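Local coordinates for cytosolic IMP-GMP specific 5'-nucleotidase (Legionella pneumophila subsp. pneumophila, PDB 4OHF), which probably hydrolyses the 5'-phosphate of nucleoside monophosphates such as IMP and GMP, using magnesium in an active site of the HAD superfamily type, at residues T320-E325 against R425-Y430; I20-D25 against L299-H304; G79-L84 against A131-Y136; G71-S76 against P119-I124. All blocks are in the same frame, centred on the assembly; numbering follows the deposited sequence.

How the contacts relate
Contacts 1 and 2 belong to one mixed sheet and lie about 9 Å apart, centre to centre. Strands 319-323 and 298-302 are neighbours in it, so the row runs 429-431, 319-323, 298-302, 19-22, with the magnesium site in contact 2. Contacts 3 and 4 are about 8 Å apart between centres and share the smaller antiparallel sheet through strands 73-75 and 80-84; their segments alternate along the chain. Both are nested in the long loop that contact 2 closes, whereas contact 1 opens only after that loop. The antiparallel sheet is thus an insertion into the HAD core, with centres of contacts 2 and 4 about 24 Å apart.

Contact 1: residues T320-E325 against R425-Y430; sequences TALVVE and RFACIY. With PO4 (phosphate ion), chain I.
Leu322 and Tyr430 form a parallel bridge, CA to CA 4.6 Å, that joins strand 319-323 to strand 429-431 near one edge of the large mixed sheet. The backbone evidence is two bonds: Leu322 N to Ile429 O and, just after helix 418-426, Cys428 N to Thr320 O, each 3.0 Å. Of the side chains, Leu322 CB rests on Ala427 CB, 3.6 Å away, and Ala321 CB, on the other face, meets Ile429 CG1 at 3.8 Å.

Beside this pairing, with CG anti to the backbone N (chi1 173°), the Phe426 ring leaves the helix end on the side where Thr320 lies. The side chain of Thr320 crosses that of Phe426 at about a right angle and lies over one ring face: Thr320 CB is 4.0 Å from the Phe426 centroid and 24° off the ring normal, a CH-pi contact. Leu322 CD1 approaches Phe426 CE1 obliquely at 3.8 Å. Thr320 OG1 donates to Phe426 O at a modelled distance too short to be trusted, and is also bonded to Lys313 NZ.

Thr320 N donates to O1 of a phosphate ion at 2.9 Å. That ion, probably from the crystallisation liquor, is also hydrogen-bonded to Arg10, Lys313 and Arg319 of the same chain and to Tyr113 of the second subunit. A helix leading within two residues into a strand parallel to its neighbour fits the alpha/beta, Rossmann-like core of HAD proteins.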
# COMPACT_ATOMS: atom_id res chain seq x y z
N THR B 320 -26.69 -7.03 1.25
CA THR B 320 -26.61 -7.03 -0.21
C THR B 320 -27.02 -8.37 -0.83
O THR B 320 -26.59 -9.44 -0.38
CB THR B 320 -25.19 -6.67 -0.69
OG1 THR B 320 -24.25 -7.54 -0.07
CG2 THR B 320 -24.85 -5.25 -0.32
N ALA B 321 -27.86 -8.31 -1.85
CA ALA B 321 -28.32 -9.50 -2.55
C ALA B 321 -27.94 -9.33 -4.02
O ALA B 321 -27.64 -8.24 -4.47
CB ALA B 321 -29.82 -9.65 -2.40
N LEU B 322 -27.98 -10.41 -4.76
CA LEU B 322 -27.59 -10.34 -6.15
C LEU B 322 -28.50 -11.11 -7.11
O LEU B 322 -29.11 -12.13 -6.77
CB LEU B 322 -26.18 -10.88 -6.26
CG LEU B 322 -25.35 -10.53 -7.47
CD1 LEU B 322 -25.04 -9.05 -7.44
CD2 LEU B 322 -24.06 -11.36 -7.45
N VAL B 323 -28.62 -10.58 -8.32
CA VAL B 323 -29.39 -11.21 -9.37
C VAL B 323 -28.32 -11.60 -10.41
O VAL B 323 -27.54 -10.75 -10.85
CB VAL B 323 -30.39 -10.21 -9.99
CG1 VAL B 323 -30.68 -10.57 -11.41
CG2 VAL B 323 -31.68 -10.22 -9.19
N VAL B 324 -28.25 -12.88 -10.75
CA VAL B 324 -27.28 -13.35 -11.74
C VAL B 324 -28.03 -13.93 -12.94
O VAL B 324 -28.39 -15.11 -12.96
CB VAL B 324 -26.35 -14.41 -11.15
CG1 VAL B 324 -25.27 -14.76 -12.13
CG2 VAL B 324 -25.74 -13.89 -9.86
N GLU B 325 -28.25 -13.09 -13.94
CA GLU B 325 -28.97 -13.48 -15.15
C GLU B 325 -28.51 -14.81 -15.75
O GLU B 325 -29.34 -15.61 -16.17
CB GLU B 325 -28.84 -12.36 -16.20
CG GLU B 325 -29.36 -12.72 -17.59
CD GLU B 325 -30.80 -12.29 -17.82
OE1 GLU B 325 -31.00 -11.23 -18.46
OE2 GLU B 325 -31.73 -13.01 -17.37
N ARG B 425 -19.31 -14.11 -1.45
CA ARG B 425 -18.87 -13.11 -0.49
C ARG B 425 -19.72 -11.83 -0.48
O ARG B 425 -19.86 -11.18 0.55
CB ARG B 425 -17.41 -12.73 -0.74
CG ARG B 425 -16.79 -11.88 0.37
CD ARG B 425 -15.54 -11.17 -0.12
NE ARG B 425 -14.51 -11.03 0.91
CZ ARG B 425 -14.70 -10.48 2.11
NH1 ARG B 425 -15.91 -10.00 2.45
NH2 ARG B 425 -13.68 -10.39 2.95
N PHE B 426 -20.28 -11.50 -1.63
CA PHE B 426 -21.08 -10.30 -1.74
C PHE B 426 -22.57 -10.49 -1.54
O PHE B 426 -23.23 -9.62 -0.99
CB PHE B 426 -20.82 -9.64 -3.10
CG PHE B 426 -21.72 -8.47 -3.40
CD1 PHE B 426 -23.01 -8.68 -3.89
CD2 PHE B 426 -21.29 -7.17 -3.18
CE1 PHE B 426 -23.85 -7.59 -4.17
CE2 PHE B 426 -22.11 -6.08 -3.46
CZ PHE B 426 -23.39 -6.29 -3.95
N ALA B 427 -23.11 -11.62 -1.97
CA ALA B 427 -24.55 -11.83 -1.85
C ALA B 427 -24.98 -12.78 -0.77
O ALA B 427 -24.51 -13.91 -0.71
CB ALA B 427 -25.12 -12.32 -3.19
N CYS B 428 -25.90 -12.33 0.08
CA CYS B 428 -26.40 -13.21 1.13
C CYS B 428 -27.34 -14.19 0.42
O CYS B 428 -27.47 -15.34 0.82
CB CYS B 428 -27.11 -12.40 2.23
SG CYS B 428 -28.43 -11.29 1.72
N ILE B 429 -27.96 -13.71 -0.65
CA ILE B 429 -28.85 -14.55 -1.47
C ILE B 429 -28.75 -14.06 -2.91
O ILE B 429 -28.41 -12.89 -3.16
CB ILE B 429 -30.35 -14.47 -1.04
CG1 ILE B 429 -30.91 -13.09 -1.36
CG2 ILE B 429 -30.48 -14.77 0.42
CD1 ILE B 429 -32.38 -12.99 -1.18
N TYR B 430 -29.01 -14.96 -3.85
CA TYR B 430 -28.98 -14.62 -5.26
C TYR B 430 -29.99 -15.46 -6.02
O TYR B 430 -30.38 -16.54 -5.58
CB TYR B 430 -27.57 -14.79 -5.83
CG TYR B 430 -26.98 -16.17 -5.72
CD1 TYR B 430 -26.44 -16.61 -4.52
CD2 TYR B 430 -26.94 -17.03 -6.83
CE1 TYR B 430 -25.86 -17.87 -4.42
CE2 TYR B 430 -26.36 -18.28 -6.74
CZ TYR B 430 -25.82 -18.70 -5.53
OH TYR B 430 -25.26 -19.94 -5.41
P PO4 I . -24.70 -9.72 3.53
O1 PO4 I . -25.93 -8.96 3.23
O2 PO4 I . -24.13 -10.27 2.27
O3 PO4 I . -25.02 -10.83 4.45
O4 PO4 I . -23.70 -8.83 4.17

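Contact 2: residues I20-D25 against L299-H304. With MG (magnesium ion), chain J; PO4 (phosphate ion), chain H.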
# COMPACT_ATOMS: atom_id res chain seq x y z
N ILE B 20 -36.04 -2.05 0.77
CA ILE B 20 -35.37 -2.83 -0.25
C ILE B 20 -34.94 -1.88 -1.38
O ILE B 20 -35.78 -1.31 -2.08
CB ILE B 20 -36.28 -3.91 -0.84
CG1 ILE B 20 -36.52 -5.01 0.19
CG2 ILE B 20 -35.64 -4.52 -2.05
CD1 ILE B 20 -37.52 -6.04 -0.24
N GLY B 21 -33.64 -1.71 -1.53
CA GLY B 21 -33.10 -0.84 -2.56
C GLY B 21 -32.84 -1.64 -3.82
O GLY B 21 -32.14 -2.65 -3.79
N LEU B 22 -33.42 -1.19 -4.93
CA LEU B 22 -33.25 -1.90 -6.19
C LEU B 22 -32.44 -1.16 -7.23
O LEU B 22 -32.68 0.02 -7.49
CB LEU B 22 -34.62 -2.23 -6.81
CG LEU B 22 -35.60 -3.08 -6.00
CD1 LEU B 22 -36.95 -3.14 -6.72
CD2 LEU B 22 -35.02 -4.47 -5.79
N ASP B 23 -31.49 -1.87 -7.81
CA ASP B 23 -30.66 -1.37 -8.90
C ASP B 23 -31.65 -1.37 -10.06
O ASP B 23 -32.48 -2.27 -10.15
CB ASP B 23 -29.53 -2.38 -9.11
CG ASP B 23 -28.80 -2.20 -10.43
OD1 ASP B 23 -29.42 -2.35 -11.50
OD2 ASP B 23 -27.59 -1.92 -10.39
N MET B 24 -31.61 -0.39 -10.95
CA MET B 24 -32.57 -0.37 -12.06
C MET B 24 -32.18 -1.17 -13.31
O MET B 24 -32.80 -2.19 -13.61
CB MET B 24 -32.90 1.06 -12.47
CG MET B 24 -33.82 1.13 -13.66
SD MET B 24 -34.28 2.80 -14.22
CE MET B 24 -32.79 3.32 -15.04
N ASP B 25 -31.17 -0.71 -14.03
CA ASP B 25 -30.76 -1.40 -15.25
C ASP B 25 -30.16 -2.78 -14.99
O ASP B 25 -29.08 -2.89 -14.42
CB ASP B 25 -29.78 -0.53 -16.04
CG ASP B 25 -30.43 0.75 -16.57
OD1 ASP B 25 -31.38 0.67 -17.38
OD2 ASP B 25 -30.00 1.85 -16.16
N LEU B 299 -32.02 -3.84 2.41
CA LEU B 299 -31.50 -4.84 1.49
C LEU B 299 -31.35 -4.18 0.11
O LEU B 299 -32.32 -3.66 -0.44
CB LEU B 299 -32.44 -6.04 1.37
CG LEU B 299 -32.03 -7.00 0.24
CD1 LEU B 299 -30.61 -7.49 0.44
CD2 LEU B 299 -33.00 -8.14 0.19
N TYR B 300 -30.14 -4.20 -0.42
CA TYR B 300 -29.88 -3.66 -1.73
C TYR B 300 -29.66 -4.84 -2.68
O TYR B 300 -28.92 -5.77 -2.36
CB TYR B 300 -28.65 -2.76 -1.73
CG TYR B 300 -28.10 -2.48 -3.11
CD1 TYR B 300 -26.93 -3.10 -3.56
CD2 TYR B 300 -28.78 -1.65 -4.00
CE1 TYR B 300 -26.46 -2.89 -4.86
CE2 TYR B 300 -28.33 -1.45 -5.29
CZ TYR B 300 -27.17 -2.07 -5.73
OH TYR B 300 -26.74 -1.87 -7.03
N ILE B 301 -30.33 -4.81 -3.83
CA ILE B 301 -30.19 -5.87 -4.81
C ILE B 301 -29.62 -5.34 -6.11
O ILE B 301 -30.21 -4.43 -6.71
CB ILE B 301 -31.54 -6.55 -5.11
CG1 ILE B 301 -32.20 -6.98 -3.81
CG2 ILE B 301 -31.31 -7.75 -6.03
CD1 ILE B 301 -33.58 -7.56 -3.97
N GLY B 302 -28.49 -5.90 -6.52
CA GLY B 302 -27.83 -5.49 -7.76
C GLY B 302 -27.66 -6.65 -8.73
O GLY B 302 -28.11 -7.77 -8.45
N ASP B 303 -27.01 -6.39 -9.86
CA ASP B 303 -26.78 -7.43 -10.87
C ASP B 303 -25.31 -7.75 -11.09
O ASP B 303 -24.99 -8.75 -11.71
CB ASP B 303 -27.42 -7.03 -12.20
CG ASP B 303 -27.18 -5.58 -12.54
OD1 ASP B 303 -27.98 -4.73 -12.13
OD2 ASP B 303 -26.17 -5.28 -13.20
N HIS B 304 -24.42 -6.90 -10.60
CA HIS B 304 -22.99 -7.16 -10.75
C HIS B 304 -22.20 -6.69 -9.53
O HIS B 304 -22.57 -5.71 -8.91
CB HIS B 304 -22.44 -6.52 -12.05
CG HIS B 304 -22.88 -7.23 -13.29
ND1 HIS B 304 -24.11 -7.03 -13.88
CD2 HIS B 304 -22.27 -8.20 -14.02
CE1 HIS B 304 -24.24 -7.84 -14.92
NE2 HIS B 304 -23.14 -8.56 -15.02
MG MG J . -27.68 -2.65 -12.82
P PO4 H . -28.15 0.93 -12.84
O1 PO4 H . -27.70 1.75 -14.00
O2 PO4 H . -27.83 -0.49 -13.06
O3 PO4 H . -29.62 1.08 -12.66
O4 PO4 H . -27.45 1.40 -11.61
O HOH W 1 -25.65 -3.88 -10.04
O HOH W 2 -25.83 -2.01 -13.51
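Asp23 and Asp303 bind one magnesium ion as adjacent ligands, their side chains crossing at about a right angle with carboxylate planes 89° apart. This is the metal site of the HAD fold: Asp23 and Asp25 belong to the DxDxT signature following strand 19-22, and Asp303 follows the neighbouring parallel strand 298-302. Asp23 uses both oxygens, OD1 at 2.2 Å and the longer OD2 at 2.5 Å from the metal, while Asp303 binds magnesium through OD1 alone at 2.2 Å. Asp303 OD1 also accepts a bond from Thr27 OG1. Asp25 O, a phosphate oxygen and a water complete the shell; the carboxylate of Asp25 turns instead to Tyr31 and Ser211.

Behind the site the strands run 21° from parallel. Gly21 N to Leu299 O, Ile301 N to Gly21 O at 2.8 Å and Asp23 N to Ile301 O at 3.1 Å carry the pairing right up to the metal ligand. On one side of the sheet Leu22 and Ile301 lie side by side, pointing the same way, with Leu22 CD2 3.9 Å from Ile301 CD1. On the other, the Tyr300 ring passes Gly21 O obliquely, and its OH is bonded to Tyr306 and Lys247. The second oxygen of Asp303, OD2, takes His304 ND1 at 2.8 Å on its anti lone pair, in the plane of the imidazole ring.

Contact 3: residues G79-L84 against A131-Y136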
# COMPACT_ATOMS: atom_id res chain seq x y z
N GLY B 79 -1.82 -9.86 -22.46
CA GLY B 79 -2.91 -10.04 -23.40
C GLY B 79 -3.58 -11.41 -23.30
O GLY B 79 -3.88 -12.03 -24.31
N ASN B 80 -3.81 -11.86 -22.07
CA ASN B 80 -4.45 -13.16 -21.84
C ASN B 80 -5.77 -13.05 -21.07
O ASN B 80 -6.03 -12.06 -20.39
CB ASN B 80 -3.50 -14.10 -21.08
CG ASN B 80 -2.21 -14.37 -21.83
OD1 ASN B 80 -2.22 -14.61 -23.04
ND2 ASN B 80 -1.10 -14.35 -21.11
N ILE B 81 -6.59 -14.09 -21.17
CA ILE B 81 -7.86 -14.13 -20.47
C ILE B 81 -7.87 -15.40 -19.63
O ILE B 81 -7.62 -16.48 -20.15
CB ILE B 81 -9.03 -14.13 -21.46
CG1 ILE B 81 -8.98 -12.87 -22.32
CG2 ILE B 81 -10.35 -14.19 -20.69
CD1 ILE B 81 -10.12 -12.76 -23.34
N LEU B 82 -8.18 -15.25 -18.35
CA LEU B 82 -8.16 -16.39 -17.43
C LEU B 82 -9.46 -16.79 -16.72
O LEU B 82 -10.31 -15.96 -16.43
CB LEU B 82 -7.11 -16.10 -16.35
CG LEU B 82 -5.82 -15.43 -16.82
CD1 LEU B 82 -4.94 -15.17 -15.62
CD2 LEU B 82 -5.07 -16.32 -17.82
N LYS B 83 -9.56 -18.09 -16.46
CA LYS B 83 -10.68 -18.71 -15.74
C LYS B 83 -10.03 -19.10 -14.40
O LYS B 83 -9.22 -20.03 -14.35
CB LYS B 83 -11.13 -19.99 -16.45
CG LYS B 83 -12.65 -20.29 -16.46
CD LYS B 83 -13.26 -20.46 -15.08
CE LYS B 83 -14.73 -20.85 -15.18
NZ LYS B 83 -14.93 -22.18 -15.80
N LEU B 84 -10.37 -18.40 -13.32
CA LEU B 84 -9.77 -18.68 -12.02
C LEU B 84 -10.66 -19.44 -11.04
O LEU B 84 -11.88 -19.43 -11.15
CB LEU B 84 -9.32 -17.38 -11.38
CG LEU B 84 -7.96 -16.77 -11.72
CD1 LEU B 84 -7.55 -17.06 -13.15
CD2 LEU B 84 -8.04 -15.28 -11.47
N ALA B 131 -18.52 -8.64 -23.34
CA ALA B 131 -18.17 -7.95 -24.58
C ALA B 131 -16.69 -7.58 -24.50
O ALA B 131 -15.93 -7.74 -25.47
CB ALA B 131 -19.02 -6.71 -24.75
N PHE B 132 -16.27 -7.09 -23.34
CA PHE B 132 -14.89 -6.69 -23.13
C PHE B 132 -13.95 -7.84 -23.49
O PHE B 132 -12.99 -7.65 -24.25
CB PHE B 132 -14.66 -6.28 -21.68
CG PHE B 132 -13.40 -5.48 -21.45
CD1 PHE B 132 -12.16 -5.96 -21.88
CD2 PHE B 132 -13.44 -4.25 -20.80
CE1 PHE B 132 -10.99 -5.23 -21.66
CE2 PHE B 132 -12.27 -3.51 -20.58
CZ PHE B 132 -11.04 -4.00 -21.01
N CYS B 133 -14.23 -9.02 -22.95
CA CYS B 133 -13.40 -10.20 -23.19
C CYS B 133 -13.32 -10.58 -24.66
O CYS B 133 -12.24 -10.80 -25.18
CB CYS B 133 -13.90 -11.39 -22.38
SG CYS B 133 -13.50 -11.31 -20.63
N ILE B 134 -14.47 -10.67 -25.31
CA ILE B 134 -14.49 -11.03 -26.72
C ILE B 134 -13.68 -10.03 -27.54
O ILE B 134 -12.79 -10.41 -28.30
CB ILE B 134 -15.92 -11.07 -27.27
CG1 ILE B 134 -16.71 -12.18 -26.57
CG2 ILE B 134 -15.88 -11.28 -28.77
CD1 ILE B 134 -18.18 -12.20 -26.93
N LEU B 135 -13.98 -8.74 -27.37
CA LEU B 135 -13.26 -7.71 -28.09
C LEU B 135 -11.75 -7.78 -27.80
O LEU B 135 -10.95 -7.86 -28.72
CB LEU B 135 -13.79 -6.33 -27.73
CG LEU B 135 -13.11 -5.18 -28.50
CD1 LEU B 135 -13.25 -5.45 -29.97
CD2 LEU B 135 -13.73 -3.84 -28.14
N TYR B 136 -11.38 -7.74 -26.52
CA TYR B 136 -9.97 -7.78 -26.15
C TYR B 136 -9.28 -8.98 -26.77
O TYR B 136 -8.16 -8.89 -27.26
CB TYR B 136 -9.81 -7.84 -24.64
CG TYR B 136 -8.37 -7.71 -24.19
CD1 TYR B 136 -7.68 -6.51 -24.32
CD2 TYR B 136 -7.71 -8.80 -23.62
CE1 TYR B 136 -6.36 -6.39 -23.90
CE2 TYR B 136 -6.38 -8.69 -23.20
CZ TYR B 136 -5.71 -7.49 -23.34
OH TYR B 136 -4.40 -7.39 -22.94
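The Tyr136 ring meets segment 79-84 with its edge and its hydroxyl end. Near the plane of the ring, at its edge, lie Asn80 N, 4.2 Å from Tyr136 CE2, and Ile81 CG1, 4.5 Å from Tyr136 CD2. Gly79 comes in obliquely, its CA 3.1 Å from Tyr136 OH. Tyr136 CG stands anti to the backbone N (chi1 -173°), which starts the ring off from the helix toward the beginning of the strand. The hydroxyl makes a weak hydrogen bond to Tyr153 O.

The second point of contact is one turn earlier in the helix and is aliphatic. Ile81 has CG1 beside its backbone N, and CD1 continues in an extended line (chi2 -180°) to the helix surface. There Ile81 CD1 lies 4.1 Å from Cys133 CB and 3.4 Å from Cys133 O. The two residues met, Cys133 and Tyr136, are three apart, so they present one flank of the helix to the strand. Carbon contacts and the approaches to Cys133 O and Tyr136 OH make this van der Waals packing, with 209 Å² buried between the segments.

Gly79 has a positive phi and with Asn80 faces Asp75 in a G1 beta bulge, which opens strand 80-84 after the turn from strand 73-75. The axes of strand 80-84 and the helical segment 131-136 approach to 9.6 Å at 138°. Helix 129-143 thus lies across one face of the antiparallel sheet, where Phe132 and Tyr136 also touch Ile74, while helix 33-51 packs against Leu135 and helix 153-170 against Phe132 and Tyr136.

Contact 4: residues G71-S76 against P119-I124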
# COMPACT_ATOMS: atom_id res chain seq x y z
N GLY B 71 -17.42 -13.85 -15.49
CA GLY B 71 -16.46 -14.19 -14.45
C GLY B 71 -14.99 -14.25 -14.83
O GLY B 71 -14.14 -14.38 -13.96
N LEU B 72 -14.69 -14.15 -16.12
CA LEU B 72 -13.31 -14.22 -16.58
C LEU B 72 -12.45 -13.05 -16.12
O LEU B 72 -12.97 -11.98 -15.81
CB LEU B 72 -13.26 -14.34 -18.10
CG LEU B 72 -14.07 -15.50 -18.69
CD1 LEU B 72 -13.76 -15.63 -20.18
CD2 LEU B 72 -13.74 -16.80 -17.93
N VAL B 73 -11.14 -13.27 -16.10
CA VAL B 73 -10.19 -12.25 -15.68
C VAL B 73 -9.23 -11.88 -16.82
O VAL B 73 -8.71 -12.75 -17.52
CB VAL B 73 -9.33 -12.74 -14.49
CG1 VAL B 73 -8.26 -11.70 -14.17
CG2 VAL B 73 -10.20 -13.02 -13.28
N ILE B 74 -8.99 -10.59 -16.99
CA ILE B 74 -8.08 -10.14 -18.04
C ILE B 74 -6.68 -9.80 -17.53
O ILE B 74 -6.50 -8.98 -16.63
CB ILE B 74 -8.65 -8.94 -18.79
CG1 ILE B 74 -9.85 -9.38 -19.63
CG2 ILE B 74 -7.58 -8.32 -19.68
CD1 ILE B 74 -10.42 -8.30 -20.55
N ASP B 75 -5.69 -10.47 -18.11
CA ASP B 75 -4.28 -10.24 -17.78
C ASP B 75 -3.80 -9.28 -18.86
O ASP B 75 -3.32 -9.71 -19.91
CB ASP B 75 -3.51 -11.57 -17.84
CG ASP B 75 -2.02 -11.40 -17.60
OD1 ASP B 75 -1.34 -12.44 -17.39
OD2 ASP B 75 -1.53 -10.25 -17.61
N SER B 76 -3.95 -7.98 -18.60
CA SER B 76 -3.57 -6.95 -19.56
C SER B 76 -2.10 -7.00 -19.91
O SER B 76 -1.71 -6.75 -21.05
CB SER B 76 -3.95 -5.56 -19.01
OG SER B 76 -3.46 -5.38 -17.70
N PRO B 119 -2.27 -4.85 -9.96
CA PRO B 119 -3.07 -4.03 -10.88
C PRO B 119 -3.07 -4.48 -12.34
O PRO B 119 -3.90 -4.01 -13.13
CB PRO B 119 -2.48 -2.64 -10.71
CG PRO B 119 -1.04 -2.94 -10.41
CD PRO B 119 -1.16 -4.06 -9.40
N ASN B 120 -2.16 -5.38 -12.70
CA ASN B 120 -2.09 -5.87 -14.08
C ASN B 120 -3.34 -6.66 -14.47
O ASN B 120 -3.71 -6.72 -15.64
CB ASN B 120 -0.86 -6.76 -14.29
CG ASN B 120 0.40 -5.96 -14.61
OD1 ASN B 120 0.39 -5.12 -15.50
ND2 ASN B 120 1.48 -6.23 -13.88
N TYR B 121 -3.98 -7.28 -13.49
CA TYR B 121 -5.17 -8.06 -13.75
C TYR B 121 -6.43 -7.22 -13.62
O TYR B 121 -6.56 -6.43 -12.68
CB TYR B 121 -5.25 -9.25 -12.79
CG TYR B 121 -4.10 -10.20 -12.90
CD1 TYR B 121 -3.04 -10.16 -11.99
CD2 TYR B 121 -4.05 -11.14 -13.92
CE1 TYR B 121 -1.96 -11.03 -12.09
CE2 TYR B 121 -2.98 -12.02 -14.04
CZ TYR B 121 -1.94 -11.96 -13.12
OH TYR B 121 -0.88 -12.83 -13.25
N MET B 122 -7.35 -7.38 -14.56
CA MET B 122 -8.62 -6.67 -14.54
C MET B 122 -9.67 -7.72 -14.23
O MET B 122 -9.91 -8.62 -15.03
CB MET B 122 -8.87 -6.02 -15.91
CG MET B 122 -7.85 -4.96 -16.26
SD MET B 122 -8.04 -4.24 -17.91
CE MET B 122 -9.07 -2.80 -17.55
N ALA B 123 -10.27 -7.61 -13.05
CA ALA B 123 -11.28 -8.58 -12.62
C ALA B 123 -12.59 -7.97 -12.15
O ALA B 123 -13.18 -8.42 -11.17
CB ALA B 123 -10.70 -9.47 -11.51
N ILE B 124 -13.05 -6.95 -12.86
CA ILE B 124 -14.30 -6.30 -12.49
C ILE B 124 -15.52 -6.90 -13.17
O ILE B 124 -15.59 -7.01 -14.40
CB ILE B 124 -14.26 -4.78 -12.79
CG1 ILE B 124 -13.19 -4.47 -13.85
CG2 ILE B 124 -14.00 -4.02 -11.49
CD1 ILE B 124 -13.31 -5.26 -15.15
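Ile74 and Met122 are the hydrogen-bonded pair that adds strand 121-122 to the edge of the five-stranded antiparallel sheet. Ile74 N donates to Met122 O at 2.9 Å and Met122 N to Ile74 O at 2.8 Å, both nearly straight. Ile74 CB and Met122 CB are 4.1 Å apart, on the face covered by helix 129-143.

The next pair, Asp75 with Tyr121, is non-hydrogen-bonded and puts its side chains on the other face. The side chains of Asp75 and Tyr121 cross obliquely, carboxylate and ring planes 53° apart, with Asp75 CG 3.7 Å from Tyr121 CE2. The carboxylate is gripped elsewhere: OD1 by Tyr109 OH and OD2 by Asn78 N. Strand 73-75 is an inner strand of the sheet, paired with 121-122 along one side and, through Val73 and Leu82, with 80-84 along the other.

Val73 CG1 reaches Tyr121 CB at 4.1 Å, and Val73 CG2 touches Ala123 CB at 4.0 Å. Where the pairing runs out, Asn120 O receives Ser76 N at 3.2 Å and also Ser76 OG. That hydroxyl bond is modelled too short for its length to be relied on, although OG, between the backbone N and the carbonyl carbon (chi1 51°), does face Asn120 O.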